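Long-range contact in lumazine protein (Photobacterium kishitanii, PDB 3A3G), which serves as an antenna that carries a lumazine chromophore and shifts the bioluminescence of bacterial luciferase to shorter wavelength: residues A[45-50]-A[68-73]. Residues are numbered along the deposited sequence; the frame is centred on the assembly and turned at random.
With DLZ (1-deoxy-1-(6,7-dimethyl-2,4-dioxo-3,4-dihydropteridin-8(2H)-yl)-D-ribitol), chain C.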
ATOM      1  N   ASN A  45       1.604   0.061   2.976  1.00  8.63           N
ATOM      2  CA  ASN A  45       0.625   0.484   1.926  1.00  8.05           C
ATOM      3  C   ASN A  45       1.296   1.104   0.716  1.00  8.57           C
ATOM      4  O   ASN A  45       0.803   2.091   0.150  1.00 10.15           O
ATOM      5  CB  ASN A  45      -0.436   1.442   2.466  1.00  8.22           C
ATOM      6  CG  ASN A  45      -1.522   0.733   3.302  1.00  8.99           C
ATOM      7  OD1 ASN A  45      -1.722  -0.478   3.200  1.00  9.85           O
ATOM      8  ND2 ASN A  45      -2.216   1.507   4.138  1.00  8.15           N
ATOM      9  N   GLY A  46       2.419   0.525   0.295  1.00  9.19           N
ATOM     10  CA  GLY A  46       3.148   0.984  -0.911  1.00  8.60           C
ATOM     11  C   GLY A  46       4.019   2.197  -0.687  1.00  8.91           C
ATOM     12  O   GLY A  46       4.694   2.659  -1.603  1.00  7.97           O
ATOM     13  N   CYS A  47       3.992   2.750   0.528  1.00  8.78           N
ATOM     14  CA  CYS A  47       4.711   4.006   0.770  1.00  8.37           C
ATOM     15  C   CYS A  47       6.006   3.718   1.504  1.00  8.55           C
ATOM     16  O   CYS A  47       6.009   3.070   2.562  1.00  8.15           O
ATOM     17  CB  CYS A  47       3.843   5.003   1.589  1.00  8.72           C
ATOM     18  SG  CYS A  47       4.630   6.614   1.900  1.00  9.05           S
ATOM     19  N   SER A  48       7.102   4.208   0.951  1.00  8.58           N
ATOM     20  CA  SER A  48       8.404   4.114   1.630  1.00  8.69           C
ATOM     21  C   SER A  48       8.482   4.954   2.919  1.00  9.13           C
ATOM     22  O   SER A  48       8.293   6.192   2.884  1.00  8.53           O
ATOM     23  CB  SER A  48       9.512   4.518   0.656  1.00  8.57           C
ATOM     24  OG  SER A  48      10.746   4.370   1.287  1.00 12.77           O
ATOM     25  N   LEU A  49       8.748   4.277   4.048  1.00  7.34           N
ATOM     26  CA  LEU A  49       8.784   4.893   5.370  1.00  7.72           C
ATOM     27  C   LEU A  49       9.934   4.275   6.156  1.00  8.44           C
ATOM     28  O   LEU A  49      10.358   3.154   5.838  1.00  7.30           O
ATOM     29  CB  LEU A  49       7.456   4.670   6.127  1.00  8.44           C
ATOM     30  CG  LEU A  49       6.129   5.166   5.504  1.00  6.24           C
ATOM     31  CD1 LEU A  49       4.943   4.687   6.416  1.00  6.31           C
ATOM     32  CD2 LEU A  49       6.125   6.699   5.319  1.00  7.60           C
ATOM     33  N   THR A  50      10.439   5.015   7.145  1.00  9.54           N
ATOM     34  CA  THR A  50      11.568   4.561   7.991  1.00  9.42           C
ATOM     35  C   THR A  50      11.070   4.162   9.369  1.00  9.01           C
ATOM     36  O   THR A  50      10.421   4.968  10.029  1.00  8.58           O
ATOM     37  CB  THR A  50      12.589   5.725   8.091  1.00  9.72           C
ATOM     38  OG1 THR A  50      12.886   6.187   6.766  1.00  9.47           O
ATOM     39  CG2 THR A  50      13.946   5.294   8.769  1.00 10.80           C
ATOM     40  N   ASN A  68       0.868  14.467   2.962  1.00 13.09           N
ATOM     41  CA  ASN A  68      -0.064  15.181   2.056  1.00 14.12           C
ATOM     42  C   ASN A  68      -0.462  14.441   0.781  1.00 13.74           C
ATOM     43  O   ASN A  68      -1.331  14.926  -0.001  1.00 12.37           O
ATOM     44  CB  ASN A  68       0.552  16.547   1.669  1.00 14.94           C
ATOM     45  CG  ASN A  68       0.678  17.462   2.844  1.00 15.97           C
ATOM     46  OD1 ASN A  68       1.771  17.941   3.142  1.00 23.41           O
ATOM     47  ND2 ASN A  68      -0.403  17.659   3.565  1.00 13.45           N
ATOM     48  N   THR A  69       0.168  13.280   0.563  1.00 11.56           N
ATOM     49  CA  THR A  69       0.048  12.559  -0.695  1.00 10.86           C
ATOM     50  C   THR A  69      -0.292  11.077  -0.513  1.00 10.19           C
ATOM     51  O   THR A  69      -0.159  10.302  -1.461  1.00  9.04           O
ATOM     52  CB  THR A  69       1.364  12.677  -1.526  1.00 11.04           C
ATOM     53  OG1 THR A  69       2.508  12.330  -0.720  1.00 12.57           O
ATOM     54  CG2 THR A  69       1.580  14.125  -1.997  1.00 11.91           C
ATOM     55  N   THR A  70      -0.713  10.706   0.703  1.00 10.43           N
ATOM     56  CA  THR A  70      -0.993   9.315   1.083  1.00 10.46           C
ATOM     57  C   THR A  70      -2.248   9.255   1.962  1.00 11.42           C
ATOM     58  O   THR A  70      -2.759  10.289   2.402  1.00 11.38           O
ATOM     59  CB  THR A  70       0.168   8.655   1.839  1.00 10.36           C
ATOM     60  OG1 THR A  70       0.431   9.363   3.054  1.00  9.79           O
ATOM     61  CG2 THR A  70       1.445   8.575   0.976  1.00  8.00           C
ATOM     62  N   THR A  71      -2.736   8.055   2.241  1.00 11.41           N
ATOM     63  CA  THR A  71      -3.960   7.901   3.046  1.00 10.78           C
ATOM     64  C   THR A  71      -3.716   7.897   4.560  1.00 10.33           C
ATOM     65  O   THR A  71      -4.664   7.903   5.308  1.00  9.28           O
ATOM     66  CB  THR A  71      -4.659   6.581   2.700  1.00 11.37           C
ATOM     67  OG1 THR A  71      -3.724   5.513   2.897  1.00 10.53           O
ATOM     68  CG2 THR A  71      -5.145   6.591   1.246  1.00  8.65           C
ATOM     69  N   PHE A  72      -2.454   7.904   5.007  1.00  9.25           N
ATOM     70  CA  PHE A  72      -2.153   7.704   6.420  1.00 10.65           C
ATOM     71  C   PHE A  72      -2.903   8.662   7.353  1.00 10.50           C
ATOM     72  O   PHE A  72      -3.398   8.203   8.386  1.00 11.41           O
ATOM     73  CB  PHE A  72      -0.650   7.756   6.746  1.00  9.95           C
ATOM     74  CG  PHE A  72       0.138   6.618   6.163  1.00 11.38           C
ATOM     75  CD1 PHE A  72       0.234   5.397   6.831  1.00 10.16           C
ATOM     76  CD2 PHE A  72       0.811   6.790   4.965  1.00  7.25           C
ATOM     77  CE1 PHE A  72       1.015   4.329   6.258  1.00 13.31           C
ATOM     78  CE2 PHE A  72       1.581   5.737   4.365  1.00  9.70           C
ATOM     79  CZ  PHE A  72       1.675   4.497   5.025  1.00  9.66           C
ATOM     80  N   ARG A  73      -2.999   9.940   6.980  0.50  8.30           N
ATOM     81  CA  ARG A  73      -3.638  10.972   7.810  0.50  8.64           C
ATOM     82  C   ARG A  73      -5.064  10.599   8.226  0.50  9.13           C
ATOM     83  O   ARG A  73      -5.527  10.994   9.283  0.50  7.61           O
ATOM     84  CB  ARG A  73      -3.601  12.317   7.048  0.50  7.56           C
ATOM     85  CG  ARG A  73      -3.990  13.552   7.829  0.50 12.54           C
ATOM     86  CD  ARG A  73      -3.653  14.848   7.029  0.50  8.92           C
ATOM     87  NE  ARG A  73      -3.950  14.714   5.599  0.50 12.70           N
ATOM     88  CZ  ARG A  73      -3.372  15.446   4.641  0.50 13.04           C
ATOM     89  NH1 ARG A  73      -2.463  16.363   4.961  0.50 11.89           N
ATOM     90  NH2 ARG A  73      -3.705  15.268   3.366  0.50 12.32           N
TER
HETATM   91  C7  DLZ C 191      11.402   8.120   1.156  1.00  7.76           C
HETATM   92  C7A DLZ C 191      10.889   8.163   2.453  1.00  8.05           C
HETATM   93  C5A DLZ C 191      11.552   7.458   3.460  1.00  9.33           C
HETATM   94  C6  DLZ C 191      12.679   6.675   3.144  1.00  9.52           C
HETATM   95  N5  DLZ C 191      11.072   7.549   4.785  1.00 10.61           N
HETATM   96  C4A DLZ C 191       9.908   8.303   5.112  1.00  9.36           C
HETATM   97  C4  DLZ C 191       9.336   8.371   6.402  1.00  8.89           C
HETATM   98  O4  DLZ C 191       9.771   7.780   7.392  1.00  8.56           O
HETATM   99  N3  DLZ C 191       8.232   9.174   6.629  1.00  7.79           N
HETATM  100  C2  DLZ C 191       7.659   9.879   5.605  1.00  8.43           C
HETATM  101  O2  DLZ C 191       6.676  10.585   5.792  1.00  8.43           O
HETATM  102  N1  DLZ C 191       8.185   9.791   4.348  1.00  7.90           N
HETATM  103  C8  DLZ C 191       9.283   9.004   4.087  1.00  8.93           C
HETATM  104  N8  DLZ C 191       9.761   8.978   2.793  1.00  8.29           N
HETATM  105  C1' DLZ C 191       9.026   9.784   1.782  1.00  8.46           C
HETATM  106  C2' DLZ C 191       7.716   9.118   1.302  1.00  6.76           C
HETATM  107  O2' DLZ C 191       7.962   7.807   0.743  1.00  7.03           O
HETATM  108  C3' DLZ C 191       7.139   9.994   0.189  1.00  7.75           C
HETATM  109  O3' DLZ C 191       6.963  11.262   0.785  1.00 12.74           O
HETATM  110  C4' DLZ C 191       5.786   9.528  -0.322  1.00  7.07           C
HETATM  111  O4' DLZ C 191       5.860   8.281  -1.042  1.00  8.38           O
HETATM  112  C5' DLZ C 191       5.198  10.583  -1.268  1.00 10.03           C
HETATM  113  O5' DLZ C 191       3.820  10.237  -1.420  1.00  8.07           O
HETATM  114  O   HOH W   1      -1.483   4.540   3.751  1.00 11.28           O
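The tip of the F72 ring butts against the C47 and L49 side chains of strand 47-55, and the lumazine DLZ lies just beyond both residues. With CG anti to the carbonyl carbon (chi1 -67°), the ring extends from the 68-73 loop to the strand. F72 CZ lies 3.6 Å from L49 CD1, obliquely, and F72 CE2 meets C47 CB at 3.7 Å, near the ring plane. Over the centre of one ring face sits a water, 3.2 Å above the plane, that bridges the segments: it accepts from N45 ND2 and is also hydrogen-bonded to T71 OG1. N45 OD1 is bonded to N82 N and N168 ND2.

C47, followed outward, passes from F72 to the ligand. Its CB abuts the ring edge; SG, anti to the backbone N, then runs past T70 CG2 at 3.9 Å and comes within 3.6 Å of ribityl O4' of DLZ. The same sulfur makes an oblique sulfur-aromatic contact with F72, 5.3 Å from the centroid. L49 divides similarly, CD1 going to the phenyl ring and CD2 packing on the pyrimidine part of the lumazine, 3.5 Å from DLZ N3. Strand backbone adds two bonds: S48 O accepts from DLZ O2', and T50 N donates to DLZ O4 (162° at the hydrogen). I102, D62, D64 and A66 also bond the ligand. T69 OG1 lies 2.6 Å from DLZ O5'. Strand 47-55 thus lines the chromophore pocket, F72 backing C47 and L49 from a second shell and T69 closing the ribityl end, in the six-stranded antiparallel barrel of the riboflavin synthase-type lumazine-binding domain.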